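Local coordinates for apoptosis regulator ced-9 (Caenorhabditis elegans, PDB 1OHU), which sequesters the cell death activator ced-4 and so restrains apoptosis in the worm until egl-1 binds and releases ced-4, at residues 20-25 / 30-35. The protein carries 3 engineered substitutions. Residues are numbered along the deposited sequence; the frame is centred on the assembly and turned at random.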
# COMPACT_ATOMS: atom_id res chain seq x y z
N TYR A 20 2.00 -0.86 -6.63
CA TYR A 20 1.05 -1.74 -5.96
C TYR A 20 -0.38 -1.44 -6.42
O TYR A 20 -1.16 -2.35 -6.67
CB TYR A 20 1.15 -1.61 -4.44
CG TYR A 20 0.31 -2.68 -3.76
CD1 TYR A 20 0.74 -4.00 -3.72
CD2 TYR A 20 -0.95 -2.38 -3.25
CE1 TYR A 20 -0.06 -5.01 -3.20
CE2 TYR A 20 -1.77 -3.38 -2.73
CZ TYR A 20 -1.32 -4.70 -2.72
OH TYR A 20 -2.13 -5.70 -2.26
N PHE A 21 -0.71 -0.15 -6.52
CA PHE A 21 -2.04 0.25 -6.98
C PHE A 21 -2.28 -0.36 -8.36
O PHE A 21 -3.29 -1.01 -8.60
CB PHE A 21 -2.14 1.78 -7.04
CG PHE A 21 -2.54 2.44 -5.73
CD1 PHE A 21 -2.04 1.98 -4.52
CD2 PHE A 21 -3.39 3.55 -5.73
CE1 PHE A 21 -2.37 2.63 -3.32
CE2 PHE A 21 -3.72 4.20 -4.54
CZ PHE A 21 -3.21 3.74 -3.33
N THR A 22 -1.33 -0.15 -9.26
CA THR A 22 -1.44 -0.69 -10.62
C THR A 22 -1.67 -2.20 -10.62
O THR A 22 -2.54 -2.71 -11.32
CB THR A 22 -0.16 -0.37 -11.41
OG1 THR A 22 0.04 1.04 -11.44
CG2 THR A 22 -0.27 -0.89 -12.82
N HIS A 23 -0.89 -2.92 -9.81
CA HIS A 23 -0.99 -4.36 -9.71
C HIS A 23 -2.31 -4.83 -9.10
O HIS A 23 -2.94 -5.77 -9.60
CB HIS A 23 0.18 -4.90 -8.88
CG HIS A 23 0.03 -6.34 -8.51
ND1 HIS A 23 0.14 -7.37 -9.42
CD2 HIS A 23 -0.26 -6.92 -7.32
CE1 HIS A 23 -0.08 -8.52 -8.82
NE2 HIS A 23 -0.33 -8.28 -7.54
N ARG A 24 -2.73 -4.20 -8.02
CA ARG A 24 -3.98 -4.60 -7.38
C ARG A 24 -5.18 -4.32 -8.27
O ARG A 24 -6.14 -5.10 -8.31
CB ARG A 24 -4.14 -3.90 -6.02
CG ARG A 24 -5.36 -4.39 -5.25
CD ARG A 24 -5.35 -5.90 -5.08
NE ARG A 24 -6.56 -6.39 -4.40
CZ ARG A 24 -7.75 -6.52 -4.98
NH1 ARG A 24 -7.91 -6.21 -6.26
NH2 ARG A 24 -8.78 -6.95 -4.28
N ILE A 25 -5.14 -3.21 -9.00
CA ILE A 25 -6.22 -2.86 -9.91
C ILE A 25 -6.26 -3.85 -11.08
O ILE A 25 -7.34 -4.25 -11.52
CB ILE A 25 -6.03 -1.44 -10.45
CG1 ILE A 25 -6.25 -0.43 -9.32
CG2 ILE A 25 -6.97 -1.20 -11.63
CD1 ILE A 25 -5.95 1.01 -9.71
N MSE A 30 -8.89 -4.72 -14.08
CA MSE A 30 -8.97 -3.35 -14.59
C MSE A 30 -7.61 -2.72 -14.86
O MSE A 30 -6.57 -3.30 -14.55
CB MSE A 30 -9.81 -2.50 -13.63
CG MSE A 30 -11.29 -2.95 -13.59
SE MSE A 30 -12.26 -2.20 -12.09
CE MSE A 30 -13.91 -3.18 -12.24
N GLU A 31 -7.61 -1.52 -15.43
CA GLU A 31 -6.36 -0.86 -15.79
C GLU A 31 -6.38 0.61 -15.38
O GLU A 31 -7.25 1.38 -15.83
CB GLU A 31 -6.17 -0.98 -17.31
CG GLU A 31 -4.87 -0.41 -17.89
CD GLU A 31 -3.60 -1.12 -17.37
OE1 GLU A 31 -3.60 -2.36 -17.22
OE2 GLU A 31 -2.60 -0.42 -17.13
N TRP A 32 -5.44 0.99 -14.52
CA TRP A 32 -5.35 2.37 -14.04
C TRP A 32 -4.69 3.25 -15.08
O TRP A 32 -3.47 3.37 -15.12
CB TRP A 32 -4.55 2.42 -12.73
CG TRP A 32 -4.45 3.80 -12.11
CD1 TRP A 32 -5.23 4.89 -12.41
CD2 TRP A 32 -3.54 4.23 -11.09
NE1 TRP A 32 -4.86 5.96 -11.63
CE2 TRP A 32 -3.82 5.59 -10.82
CE3 TRP A 32 -2.51 3.59 -10.38
CZ2 TRP A 32 -3.11 6.33 -9.86
CZ3 TRP A 32 -1.80 4.33 -9.43
CH2 TRP A 32 -2.10 5.68 -9.18
N PHE A 33 -5.51 3.86 -15.94
CA PHE A 33 -5.01 4.71 -17.01
C PHE A 33 -4.24 5.93 -16.53
O PHE A 33 -3.33 6.41 -17.21
CB PHE A 33 -6.17 5.16 -17.92
CG PHE A 33 -6.41 4.25 -19.11
CD1 PHE A 33 -6.42 2.87 -18.97
CD2 PHE A 33 -6.66 4.80 -20.37
CE1 PHE A 33 -6.68 2.04 -20.08
CE2 PHE A 33 -6.92 3.98 -21.47
CZ PHE A 33 -6.93 2.60 -21.32
N GLY A 34 -4.62 6.44 -15.36
CA GLY A 34 -3.95 7.62 -14.82
C GLY A 34 -2.71 7.33 -13.99
O GLY A 34 -2.13 8.24 -13.40
N ALA A 35 -2.28 6.07 -13.95
CA ALA A 35 -1.10 5.70 -13.16
C ALA A 35 0.14 6.53 -13.51
O ALA A 35 0.48 6.69 -14.68
CB ALA A 35 -0.80 4.23 -13.35
O HOH W 1 -3.54 -0.83 -13.39
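Trp32 sets the six-membered part of its indole against one side of the helix, touching Phe21 and Thr22. Its CZ3 lies 3.5 Å from CB of Phe21. The two rings meet obliquely, with planes at 41°. CB of Phe21 makes the nearest approach, and its ring atom CD2 follows at 4.1 Å from CZ3 of Trp32. CE3 of Trp32 lies 3.8 Å from OG1 of Thr22. Ile25 reaches the root of the indole, with CD1 3.6 Å from CB of Trp32. Its other branch turns to Met30, a selenomethionine, where CG2 packs 3.7 Å from CB of Met30. CG of Trp32 stands anti to the backbone N (chi1 -178°), which carries the indole back to the helix. An alanine in place of Trp32 would probably open a gap beside Phe21 and Ile25 and weaken the loop's apolar hold on the helix.

Two polar links fix the backbone. Met30 N donates to Ile25 O at 3.0 Å, tilted 26° from the carbonyl plane. A water links Thr22 O to Trp32 N, donating to the first and accepting from the second. The type I turn from Trp32 to Ala35 folds back over the indole, placing CA of Ala35 above the ring centre, 3.5 Å from its plane. Thr22 OG1 hydrogen-bonds to Val18 O, one turn earlier in the helix, and merely packs against CE3 of Trp32. Glu31 forms a salt bridge with Arg26.

Most of the contact, from Phe21 to Trp32, belongs to the predicted BH4 motif of this Bcl-2 family protein, in which the loop after helix 13-27 doubles back along that helix. Met119 touches Ile25, Met30 and Trp32. Phe21 packs on Ala115 of helix 101-118 and on Leu131, Phe132 and Thr135 of helix 128-144, while Trp32 reaches Val128 at the start of the latter.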